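Catechol 1,2-dioxygenase (Burkholderia ambifaria, PDB 5VXT) probably catalyses the iron(III)-dependent intradiol cleavage of catechol by molecular oxygen to give cis,cis-muconate. Local coordinates at residues His240-Val243 / Arg249-Thr252; Glu168-His171 / Phe177-His180; Gly202-Arg207 / Phe300-Thr305; Leu76-Gln81 / Thr222-Asp227. All coordinates share one frame; numbering follows the deposited sequence.

Contact 1: His240-Val243 / Arg249-Thr252; sequences HFFV and RKLT. With FE (Fe (III) ion), chain J; CAQ (catechol), chain K.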
# COMPACT_ATOMS: atom_id res chain seq x y z
N HIS B 240 -17.62 15.68 -13.35
CA HIS B 240 -16.81 16.33 -12.32
C HIS B 240 -16.65 17.82 -12.59
O HIS B 240 -16.57 18.24 -13.75
CB HIS B 240 -15.41 15.72 -12.26
CG HIS B 240 -15.38 14.29 -11.83
ND1 HIS B 240 -15.21 13.92 -10.51
CD2 HIS B 240 -15.48 13.14 -12.53
CE1 HIS B 240 -15.21 12.60 -10.42
NE2 HIS B 240 -15.36 12.10 -11.64
N PHE B 241 -16.53 18.61 -11.52
CA PHE B 241 -16.16 20.01 -11.67
C PHE B 241 -15.17 20.47 -10.61
O PHE B 241 -15.26 20.09 -9.44
CB PHE B 241 -17.39 20.93 -11.62
CG PHE B 241 -18.43 20.60 -12.65
CD1 PHE B 241 -18.42 21.23 -13.89
CD2 PHE B 241 -19.43 19.68 -12.37
CE1 PHE B 241 -19.39 20.94 -14.84
CE2 PHE B 241 -20.40 19.39 -13.32
CZ PHE B 241 -20.37 20.02 -14.56
N PHE B 242 -14.23 21.31 -11.05
CA PHE B 242 -13.52 22.27 -10.22
C PHE B 242 -14.06 23.65 -10.54
O PHE B 242 -14.27 23.97 -11.71
CB PHE B 242 -12.02 22.31 -10.53
CG PHE B 242 -11.24 21.19 -9.94
CD1 PHE B 242 -11.63 20.61 -8.74
CD2 PHE B 242 -10.09 20.73 -10.56
CE1 PHE B 242 -10.89 19.58 -8.18
CE2 PHE B 242 -9.34 19.69 -10.00
CZ PHE B 242 -9.75 19.12 -8.81
N VAL B 243 -14.24 24.49 -9.52
CA VAL B 243 -14.50 25.92 -9.75
C VAL B 243 -13.50 26.73 -8.93
O VAL B 243 -13.47 26.64 -7.70
CB VAL B 243 -15.93 26.34 -9.41
CG1 VAL B 243 -16.16 27.80 -9.81
CG2 VAL B 243 -16.93 25.46 -10.15
N ARG B 249 -13.29 30.04 -2.06
CA ARG B 249 -12.60 28.77 -1.88
C ARG B 249 -12.80 27.88 -3.10
O ARG B 249 -13.80 28.01 -3.83
CB ARG B 249 -13.10 28.09 -0.61
CG ARG B 249 -12.98 28.98 0.62
CD ARG B 249 -13.44 28.28 1.89
NE ARG B 249 -14.74 27.64 1.75
CZ ARG B 249 -15.15 26.62 2.51
NH1 ARG B 249 -14.33 26.13 3.45
NH2 ARG B 249 -16.34 26.07 2.33
N LYS B 250 -11.83 27.01 -3.36
CA LYS B 250 -11.90 26.16 -4.55
C LYS B 250 -12.95 25.08 -4.34
O LYS B 250 -12.88 24.30 -3.38
CB LYS B 250 -10.53 25.54 -4.86
CG LYS B 250 -10.57 24.63 -6.09
CD LYS B 250 -9.19 24.23 -6.57
CE LYS B 250 -9.28 23.10 -7.60
NZ LYS B 250 -7.95 22.64 -8.12
N LEU B 251 -13.92 25.01 -5.25
CA LEU B 251 -15.01 24.05 -5.14
C LEU B 251 -14.67 22.80 -5.93
O LEU B 251 -14.34 22.87 -7.12
CB LEU B 251 -16.32 24.66 -5.65
CG LEU B 251 -17.51 23.67 -5.71
CD1 LEU B 251 -17.89 23.12 -4.33
CD2 LEU B 251 -18.71 24.38 -6.37
N THR B 252 -14.72 21.65 -5.26
CA THR B 252 -14.63 20.36 -5.91
C THR B 252 -15.99 19.70 -5.75
O THR B 252 -16.47 19.55 -4.63
CB THR B 252 -13.56 19.47 -5.27
OG1 THR B 252 -12.28 20.14 -5.32
CG2 THR B 252 -13.49 18.13 -5.99
FE FE J . -15.51 10.23 -12.45
C1 CAQ K . -13.08 6.34 -9.33
C2 CAQ K . -13.24 6.80 -10.64
C3 CAQ K . -13.97 7.95 -10.87
O3 CAQ K . -14.16 8.45 -12.12
C4 CAQ K . -14.57 8.67 -9.72
O4 CAQ K . -15.29 9.79 -9.94
C5 CAQ K . -14.38 8.17 -8.44
C6 CAQ K . -13.64 7.01 -8.25
O HOH W 1 -13.96 29.28 -6.10

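Contact 2: Glu168-His171 / Phe177-His180; sequences ECWH and FYSH. With FE (Fe (III) ion), chain J; CAQ (catechol), chain K.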
# COMPACT_ATOMS: atom_id res chain seq x y z
N GLU B 168 -13.71 24.00 -14.53
CA GLU B 168 -13.16 22.85 -15.22
C GLU B 168 -14.13 21.68 -15.11
O GLU B 168 -14.83 21.53 -14.11
CB GLU B 168 -11.80 22.44 -14.63
CG GLU B 168 -10.79 23.55 -14.71
CD GLU B 168 -9.49 23.15 -14.09
OE1 GLU B 168 -8.74 22.40 -14.74
OE2 GLU B 168 -9.23 23.59 -12.95
N CYS B 169 -14.12 20.84 -16.14
CA CYS B 169 -15.11 19.78 -16.30
C CYS B 169 -14.41 18.55 -16.86
O CYS B 169 -13.62 18.66 -17.80
CB CYS B 169 -16.24 20.27 -17.22
SG CYS B 169 -17.37 19.03 -17.81
N TRP B 170 -14.69 17.37 -16.29
CA TRP B 170 -14.23 16.15 -16.94
C TRP B 170 -15.23 15.03 -16.67
O TRP B 170 -15.85 14.98 -15.60
CB TRP B 170 -12.81 15.74 -16.49
CG TRP B 170 -12.56 15.43 -15.02
CD1 TRP B 170 -12.32 14.19 -14.48
CD2 TRP B 170 -12.46 16.36 -13.92
NE1 TRP B 170 -12.09 14.29 -13.13
CE2 TRP B 170 -12.17 15.61 -12.76
CE3 TRP B 170 -12.59 17.75 -13.81
CZ2 TRP B 170 -12.03 16.20 -11.50
CZ3 TRP B 170 -12.44 18.34 -12.56
CH2 TRP B 170 -12.17 17.56 -11.42
N HIS B 171 -15.40 14.15 -17.66
CA HIS B 171 -16.28 13.00 -17.52
C HIS B 171 -15.88 11.94 -18.53
O HIS B 171 -14.97 12.13 -19.35
CB HIS B 171 -17.75 13.42 -17.67
CG HIS B 171 -18.10 13.90 -19.04
ND1 HIS B 171 -18.38 13.05 -20.08
CD2 HIS B 171 -18.24 15.15 -19.53
CE1 HIS B 171 -18.68 13.75 -21.16
NE2 HIS B 171 -18.60 15.03 -20.86
N PHE B 177 -14.91 5.38 -20.04
CA PHE B 177 -13.48 5.62 -19.99
C PHE B 177 -13.18 7.11 -20.13
O PHE B 177 -13.86 7.82 -20.89
CB PHE B 177 -12.75 4.85 -21.10
CG PHE B 177 -12.82 3.35 -20.95
CD1 PHE B 177 -12.68 2.76 -19.70
CD2 PHE B 177 -13.04 2.54 -22.05
CE1 PHE B 177 -12.75 1.38 -19.56
CE2 PHE B 177 -13.10 1.17 -21.92
CZ PHE B 177 -12.96 0.59 -20.67
N TYR B 178 -12.17 7.57 -19.41
CA TYR B 178 -11.73 8.96 -19.44
C TYR B 178 -10.49 9.08 -20.32
O TYR B 178 -9.63 8.19 -20.32
CB TYR B 178 -11.38 9.46 -18.04
CG TYR B 178 -12.53 9.63 -17.08
CD1 TYR B 178 -13.18 8.53 -16.54
CD2 TYR B 178 -12.93 10.89 -16.66
CE1 TYR B 178 -14.22 8.69 -15.64
CE2 TYR B 178 -13.96 11.06 -15.76
CZ TYR B 178 -14.60 9.96 -15.26
OH TYR B 178 -15.62 10.13 -14.37
N SER B 179 -10.38 10.19 -21.04
CA SER B 179 -9.14 10.44 -21.77
C SER B 179 -7.97 10.48 -20.79
O SER B 179 -8.12 10.81 -19.62
CB SER B 179 -9.24 11.74 -22.57
OG SER B 179 -9.47 12.84 -21.72
N HIS B 180 -6.79 10.07 -21.29
CA HIS B 180 -5.56 9.91 -20.53
C HIS B 180 -5.58 8.64 -19.68
O HIS B 180 -4.54 8.24 -19.14
CB HIS B 180 -5.26 11.13 -19.65
CG HIS B 180 -3.80 11.38 -19.43
ND1 HIS B 180 -2.99 11.96 -20.38
CD2 HIS B 180 -3.00 11.12 -18.37
CE1 HIS B 180 -1.76 12.05 -19.91
NE2 HIS B 180 -1.74 11.54 -18.69
FE FE J . -15.51 10.23 -12.45
C1 CAQ K . -13.08 6.34 -9.33
C2 CAQ K . -13.24 6.80 -10.64
C3 CAQ K . -13.97 7.95 -10.87
O3 CAQ K . -14.16 8.45 -12.12
C4 CAQ K . -14.57 8.67 -9.72
O4 CAQ K . -15.29 9.79 -9.94
C5 CAQ K . -14.38 8.17 -8.44
C6 CAQ K . -13.64 7.01 -8.25
O HOH W 2 -12.23 12.40 -20.32

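Contact 3: Gly202-Arg207 / Phe300-Thr305; sequences GKYEFR and FNFVLT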
# COMPACT_ATOMS: atom_id res chain seq x y z
N GLY B 202 -21.16 35.75 -15.15
CA GLY B 202 -20.93 34.51 -14.42
C GLY B 202 -21.32 33.24 -15.13
O GLY B 202 -21.32 32.17 -14.50
N LYS B 203 -21.64 33.29 -16.42
CA LYS B 203 -22.18 32.13 -17.13
C LYS B 203 -21.08 31.24 -17.67
O LYS B 203 -20.06 31.72 -18.17
CB LYS B 203 -23.10 32.58 -18.28
CG LYS B 203 -24.37 33.29 -17.83
CD LYS B 203 -25.25 33.71 -19.01
CE LYS B 203 -26.29 32.65 -19.36
NZ LYS B 203 -27.14 33.05 -20.52
N TYR B 204 -21.29 29.93 -17.57
CA TYR B 204 -20.41 28.91 -18.12
C TYR B 204 -21.26 27.98 -18.98
O TYR B 204 -22.46 27.82 -18.74
CB TYR B 204 -19.69 28.10 -17.01
CG TYR B 204 -20.57 27.02 -16.43
CD1 TYR B 204 -21.44 27.29 -15.39
CD2 TYR B 204 -20.55 25.73 -16.96
CE1 TYR B 204 -22.27 26.31 -14.88
CE2 TYR B 204 -21.38 24.74 -16.46
CZ TYR B 204 -22.24 25.04 -15.42
OH TYR B 204 -23.07 24.07 -14.91
N GLU B 205 -20.64 27.34 -19.96
CA GLU B 205 -21.38 26.36 -20.75
C GLU B 205 -20.43 25.33 -21.33
O GLU B 205 -19.37 25.68 -21.86
CB GLU B 205 -22.16 27.05 -21.88
CG GLU B 205 -23.02 26.10 -22.68
CD GLU B 205 -23.96 26.84 -23.60
OE1 GLU B 205 -24.13 28.07 -23.41
OE2 GLU B 205 -24.53 26.20 -24.51
N PHE B 206 -20.80 24.06 -21.20
CA PHE B 206 -20.06 22.95 -21.79
C PHE B 206 -20.97 22.23 -22.78
O PHE B 206 -22.12 21.93 -22.47
CB PHE B 206 -19.55 21.97 -20.72
CG PHE B 206 -18.55 22.58 -19.79
CD1 PHE B 206 -17.22 22.70 -20.17
CD2 PHE B 206 -18.93 23.02 -18.54
CE1 PHE B 206 -16.29 23.26 -19.31
CE2 PHE B 206 -18.01 23.58 -17.67
CZ PHE B 206 -16.69 23.70 -18.06
N ARG B 207 -20.45 21.99 -23.98
CA ARG B 207 -21.14 21.21 -24.99
C ARG B 207 -20.34 19.93 -25.21
O ARG B 207 -19.15 19.98 -25.53
CB ARG B 207 -21.29 22.02 -26.28
CG ARG B 207 -22.11 23.27 -26.03
CD ARG B 207 -22.20 24.17 -27.24
NE ARG B 207 -22.88 25.42 -26.89
CZ ARG B 207 -23.00 26.45 -27.72
NH1 ARG B 207 -22.48 26.39 -28.93
NH2 ARG B 207 -23.63 27.55 -27.32
N PHE B 300 -27.20 23.81 -14.28
CA PHE B 300 -26.60 23.61 -12.97
C PHE B 300 -25.76 24.82 -12.62
O PHE B 300 -24.81 25.15 -13.34
CB PHE B 300 -25.76 22.34 -12.95
CG PHE B 300 -25.39 21.91 -11.57
CD1 PHE B 300 -26.29 21.22 -10.78
CD2 PHE B 300 -24.14 22.21 -11.05
CE1 PHE B 300 -25.95 20.82 -9.50
CE2 PHE B 300 -23.81 21.81 -9.77
CZ PHE B 300 -24.71 21.12 -9.00
N ASN B 301 -26.12 25.47 -11.53
CA ASN B 301 -25.41 26.65 -11.06
C ASN B 301 -24.44 26.25 -9.95
O ASN B 301 -24.67 25.28 -9.23
CB ASN B 301 -26.38 27.69 -10.55
CG ASN B 301 -27.35 28.13 -11.62
OD1 ASN B 301 -26.98 28.30 -12.78
ND2 ASN B 301 -28.61 28.30 -11.24
N PHE B 302 -23.35 27.00 -9.84
CA PHE B 302 -22.38 26.79 -8.78
C PHE B 302 -22.46 27.97 -7.83
O PHE B 302 -22.25 29.12 -8.25
CB PHE B 302 -20.96 26.64 -9.35
CG PHE B 302 -20.80 25.49 -10.29
CD1 PHE B 302 -20.57 24.21 -9.81
CD2 PHE B 302 -20.84 25.68 -11.66
CE1 PHE B 302 -20.39 23.15 -10.68
CE2 PHE B 302 -20.67 24.63 -12.53
CZ PHE B 302 -20.44 23.36 -12.04
N VAL B 303 -22.78 27.70 -6.57
CA VAL B 303 -22.79 28.72 -5.53
C VAL B 303 -21.54 28.50 -4.69
O VAL B 303 -21.40 27.46 -4.03
CB VAL B 303 -24.06 28.66 -4.67
CG1 VAL B 303 -23.98 29.69 -3.56
CG2 VAL B 303 -25.31 28.90 -5.52
N LEU B 304 -20.63 29.46 -4.72
CA LEU B 304 -19.33 29.37 -4.09
C LEU B 304 -19.37 29.95 -2.68
O LEU B 304 -20.25 30.75 -2.34
CB LEU B 304 -18.28 30.11 -4.92
CG LEU B 304 -18.20 29.87 -6.43
CD1 LEU B 304 -16.98 30.58 -6.99
CD2 LEU B 304 -18.13 28.38 -6.75
N THR B 305 -18.38 29.58 -1.86
CA THR B 305 -18.19 30.18 -0.55
C THR B 305 -16.97 31.10 -0.55
O THR B 305 -16.04 30.92 -1.35
CB THR B 305 -18.03 29.11 0.54
OG1 THR B 305 -16.98 28.21 0.18
CG2 THR B 305 -19.33 28.33 0.69

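Contact 4: Leu76-Gln81 / Thr222-Asp227; sequences LNKLGQ and TQQLLD. With PTY (phosphatidylethanolamine), chain I.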
# COMPACT_ATOMS: atom_id res chain seq x y z
N LEU B 76 -0.60 -5.09 -1.36
CA LEU B 76 -0.15 -3.71 -1.55
C LEU B 76 0.82 -3.60 -2.72
O LEU B 76 0.82 -2.59 -3.43
CB LEU B 76 0.51 -3.18 -0.27
CG LEU B 76 -0.38 -2.94 0.95
CD1 LEU B 76 0.45 -2.44 2.11
CD2 LEU B 76 -1.50 -1.94 0.61
N ASN B 77 1.64 -4.62 -2.93
CA ASN B 77 2.52 -4.60 -4.10
C ASN B 77 1.70 -4.56 -5.38
O ASN B 77 1.98 -3.76 -6.28
CB ASN B 77 3.46 -5.81 -4.08
CG ASN B 77 4.69 -5.58 -3.22
OD1 ASN B 77 5.16 -4.44 -3.09
ND2 ASN B 77 5.23 -6.65 -2.65
N LYS B 78 0.68 -5.41 -5.48
CA LYS B 78 -0.17 -5.40 -6.67
C LYS B 78 -0.93 -4.08 -6.79
O LYS B 78 -1.11 -3.57 -7.90
CB LYS B 78 -1.14 -6.58 -6.61
CG LYS B 78 -2.14 -6.61 -7.76
CD LYS B 78 -2.83 -7.97 -7.85
CE LYS B 78 -4.15 -7.88 -8.60
NZ LYS B 78 -4.00 -7.11 -9.87
N LEU B 79 -1.38 -3.52 -5.67
CA LEU B 79 -2.15 -2.27 -5.71
C LEU B 79 -1.33 -1.13 -6.30
O LEU B 79 -1.85 -0.32 -7.08
CB LEU B 79 -2.63 -1.92 -4.30
CG LEU B 79 -3.44 -0.61 -4.12
CD1 LEU B 79 -4.87 -0.76 -4.62
CD2 LEU B 79 -3.43 -0.14 -2.67
N GLY B 80 -0.05 -1.06 -5.95
CA GLY B 80 0.83 -0.04 -6.49
C GLY B 80 1.30 -0.34 -7.90
O GLY B 80 1.43 0.57 -8.71
N GLN B 81 1.58 -1.61 -8.19
CA GLN B 81 1.88 -1.99 -9.57
C GLN B 81 0.73 -1.63 -10.50
O GLN B 81 0.95 -1.22 -11.65
CB GLN B 81 2.20 -3.48 -9.66
CG GLN B 81 3.68 -3.82 -9.53
CD GLN B 81 4.48 -3.42 -10.76
OE1 GLN B 81 3.97 -3.43 -11.88
NE2 GLN B 81 5.75 -3.06 -10.55
N THR B 222 -8.20 -3.07 -6.87
CA THR B 222 -9.39 -2.53 -6.23
C THR B 222 -10.56 -3.50 -6.39
O THR B 222 -11.17 -3.92 -5.40
CB THR B 222 -9.74 -1.16 -6.80
OG1 THR B 222 -8.61 -0.30 -6.67
CG2 THR B 222 -10.94 -0.56 -6.06
N GLN B 223 -10.84 -3.89 -7.63
CA GLN B 223 -11.94 -4.82 -7.87
C GLN B 223 -11.68 -6.17 -7.22
O GLN B 223 -12.63 -6.83 -6.77
CB GLN B 223 -12.16 -5.00 -9.37
CG GLN B 223 -13.46 -5.70 -9.69
CD GLN B 223 -14.65 -4.92 -9.20
OE1 GLN B 223 -14.87 -3.78 -9.63
NE2 GLN B 223 -15.42 -5.50 -8.29
N GLN B 224 -10.43 -6.61 -7.18
CA GLN B 224 -10.10 -7.87 -6.52
C GLN B 224 -10.53 -7.84 -5.06
O GLN B 224 -11.18 -8.78 -4.58
CB GLN B 224 -8.61 -8.16 -6.65
CG GLN B 224 -8.13 -9.40 -5.89
CD GLN B 224 -6.65 -9.65 -6.08
OE1 GLN B 224 -6.18 -9.90 -7.20
NE2 GLN B 224 -5.89 -9.59 -4.99
N LEU B 225 -10.20 -6.77 -4.33
CA LEU B 225 -10.61 -6.67 -2.94
C LEU B 225 -12.12 -6.49 -2.82
O LEU B 225 -12.76 -7.11 -1.97
CB LEU B 225 -9.87 -5.52 -2.24
CG LEU B 225 -10.24 -5.24 -0.78
CD1 LEU B 225 -10.12 -6.50 0.06
CD2 LEU B 225 -9.35 -4.14 -0.19
N LEU B 226 -12.71 -5.62 -3.65
CA LEU B 226 -14.16 -5.48 -3.67
C LEU B 226 -14.84 -6.82 -3.91
O LEU B 226 -15.81 -7.17 -3.22
CB LEU B 226 -14.59 -4.46 -4.73
CG LEU B 226 -14.20 -3.01 -4.48
CD1 LEU B 226 -14.73 -2.14 -5.60
CD2 LEU B 226 -14.74 -2.55 -3.14
N ASP B 227 -14.36 -7.58 -4.90
CA ASP B 227 -14.90 -8.92 -5.12
C ASP B 227 -14.85 -9.76 -3.85
O ASP B 227 -15.82 -10.45 -3.51
CB ASP B 227 -14.14 -9.62 -6.25
CG ASP B 227 -14.49 -9.07 -7.63
OD1 ASP B 227 -13.72 -9.35 -8.58
OD2 ASP B 227 -15.52 -8.38 -7.76
C1 PTY I . -6.32 -13.25 1.26
C2 PTY I . -5.23 -12.95 -5.16
C3 PTY I . -5.06 -14.19 -4.30
O4 PTY I . -7.09 -12.69 2.32
C5 PTY I . -5.95 -13.10 -1.20
C6 PTY I . -6.57 -12.42 0.01
O7 PTY I . -5.99 -11.12 0.18
C8 PTY I . -6.64 -10.10 -0.63
O10 PTY I . -7.39 -10.41 -1.55
C11 PTY I . -6.38 -8.65 -0.31
C12 PTY I . -6.86 -8.34 1.10
C13 PTY I . -5.94 -7.31 1.73
C14 PTY I . -6.70 -6.17 2.38
C15 PTY I . -5.70 -5.08 2.73
C16 PTY I . -6.34 -3.70 2.72
C17 PTY I . -6.96 -3.36 4.07
C18 PTY I . -7.62 -1.99 3.98
C19 PTY I . -8.07 -1.49 5.34
C20 PTY I . -8.14 0.03 5.34
C21 PTY I . -6.78 0.63 5.03
C22 PTY I . -5.81 0.39 6.19
C23 PTY I . -4.41 0.88 5.85
C24 PTY I . -3.66 1.38 7.08
C25 PTY I . -3.37 0.27 8.08
C26 PTY I . -2.84 0.86 9.38
C27 PTY I . -3.80 1.92 9.92
C28 PTY I . -4.35 1.54 11.28
C29 PTY I . -5.12 0.23 11.21
C30 PTY I . -6.80 -12.98 3.71
C31 PTY I . -7.57 -12.27 4.80
O30 PTY I . -5.93 -13.79 3.97
C32 PTY I . -7.37 -10.77 4.63
C33 PTY I . -5.89 -10.47 4.45
C34 PTY I . -5.37 -9.60 5.58
C35 PTY I . -5.60 -8.13 5.26
C36 PTY I . -4.93 -7.25 6.29
C37 PTY I . -3.47 -7.64 6.45
C38 PTY I . -2.73 -6.61 7.29
C39 PTY I . -1.27 -6.52 6.85
C40 PTY I . -1.12 -5.64 5.62
C41 PTY I . -0.86 -4.20 6.02
C42 PTY I . -2.16 -3.41 6.02
C43 PTY I . -2.84 -3.51 4.66
C44 PTY I . -3.32 -2.15 4.18
P1 PTY I . -4.12 -14.87 -1.90
O11 PTY I . -4.17 -13.92 -3.21
O12 PTY I . -2.69 -14.93 -1.41
O13 PTY I . -4.85 -16.15 -2.24
O14 PTY I . -4.96 -14.05 -0.80
N1 PTY I . -4.04 -12.75 -5.97

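Contact 1: His240-Val243 / Arg249-Thr252
Phe242 and Lys250 meet across a beta hairpin whose first strand also carries an iron ligand. The lysine side chain runs extended from CG onward and lays its end over one face of the phenyl ring: Lys250 CE stands 3.6 Å from the Phe242 ring centroid, a CH-pi contact, and Lys250 NZ 3.8 Å from the same centroid, only 12° off the ring normal, a cation-pi interaction. Thr252 takes another approach. Its side chain lies beside that of Phe242 and points the same way, with OG1 3.2 Å from Phe242 CE1 at the ring edge. With CG anti to its carbonyl carbon (chi1 -78°), Phe242 presents a face to Lys250 and its CE1 edge to Thr252; Tyr124 packs against it edge-to-face. Val243 and Leu251 occupy the other face of the sheet and touch through their CB atoms, where Phe302 of strand 295-303 covers both.

The backbones are joined antiparallel. Val243 and Leu251 form the hydrogen-bonded pair, each N-H directed to the other's carbonyl oxygen, while Phe242 and Thr252 are the adjacent non-hydrogen-bonded pair. A water lies within hydrogen-bonding distance of both Val243 O and Arg249 O where the strands part. At the other end His240, stacked on Trp170, turns its ring edge toward the active site, and its NE2 binds the iron(III) ion at 2.0 Å.

Contact 2: Glu168-His171 / Phe177-His180
The iron(III) site of this intradiol dioxygenase takes its tyrosine ligand from the loop that follows strand 166-170, and the contact is made where that loop folds back on the strand end. Tyr178 meets the backbone of His171 obliquely through CE2, which lies 3.5 Å from His171 C. The same CE2 lies 3.8 Å from Trp170 CD1. The two aromatic side chains cross obliquely and meet rim to rim, their planes 60° apart, and neither covers the face of the other. Trp170 holds CG between its backbone N and carbonyl carbon (chi1 61°), which turns the five-membered ring toward the tyrosine. Beyond these contacts Tyr178 OH binds the iron at 1.9 Å and comes within 3.2 Å of catechol O3, itself an iron ligand. No direct hydrogen bond links the segments; a water bridges them, donating to His171 O at 2.9 Å and accepting from Ser179 N.

The CB of His171 points away from the loop, and its NE2 is hydrogen-bonded to Thr208 OG1. Strand 166-170 runs between strands 193-197 and 238-244: Arg193 of the former touches both Trp170 and Tyr178, while Val239 of the latter is met by Cys169.

Contact 3: Gly202-Arg207 / Phe300-Thr305
Tyr204 reaches from strand 203-209 to Phe300 and Phe302 of strand 295-303 within a five-stranded mixed sheet of the catalytic beta-sandwich. Strand 147-155 lies between the two, so the contact is made by side chains bridging across an intervening strand. After Gly202 and Lys203, Tyr204 carries the contact. Its CG sits between backbone N and carbonyl carbon (chi1 81°), directing the ring toward the other segment. There its side chain crosses that of Phe302 at about a right angle, with the ring planes 50° apart; Tyr204 CE1 is 3.3 Å from Phe302 CE2 and lies at the edge of the phenylalanine ring. Glu205 follows, and its OE2 is gripped side-on by Arg207 through NE and NH2, both arriving from the same face of the carboxylate plane; Arg207 NE is at 3.0 Å from Glu205 OE2. Between them Phe206 packs on Val167 and Phe241 of the other sheet.

Phe302 also meets Phe241 edge-to-face, joining the contact to the sandwich interior. The polar end of buried Tyr204 is satisfied by backbone: its OH donates to Phe300 O at 2.6 Å, tilted 19° from the carbonyl plane.

Contact 4: Leu76-Gln81 / Thr222-Asp227
Lys78 of helix 66-81 and Gln224 of helix 221-229 bury the most surface here, and their side chains slant across one another. The touch is between the last carbon of the lysine chain and the amide oxygen, without a hydrogen bond: Lys78 CE lies 3.2 Å from Gln224 OE1. Gln224 extends fully from its helix, CG anti to the backbone N (chi1 175°) and CD continuing the line, whereas Lys78 bends at its last torsion (chi4 47°). The lysine's charged end is held by a salt bridge to Asp82 and a hydrogen bond to Gln219 O. The amide also meets lipid, with Gln224 NE2 3.4 Å from C2 in the ethanolamine head of a phosphatidylethanolamine.

Leu79 makes the next largest contribution. Its CD1 approaches Thr222 OG1 at 4.3 Å, a loose contact, and that hydroxyl is hydrogen-bonded to Glu84. Near the same lipid, Leu225 CD1 lies 3.9 Å from acyl carbon C12 and Leu76 CD2 4.0 Å from C44, the last carbon of the other chain.

The two helices thus join the N-terminal helical region to the catalytic domain beside the subunit interface, forming part of a phospholipid-binding pocket like those found at the dimer interface of other intradiol dioxygenases.

How the contacts relate
Contacts 1 and 2 share a sheet and a metal: strands 238-244 and 166-170 are neighbours, joined by His240 N to Trp170 O at 2.9 Å, and they bring His240 and Tyr178 to the same iron(III) and catechol, with His238 as the third protein ligand. Contact 3 lies in the facing sheet, its centre 10 Å from that of contact 1; Arg249 NE meets Thr305 OG1 at 2.8 Å, and Cys169 CB touches Phe206 CZ, linking it to contact 2. Contact 4 stands apart at the lipid pocket, its centre 29 Å from contact 1 and 37 Å from contact 3, yet Thr222 has its side chain about 8 Å from the catechol.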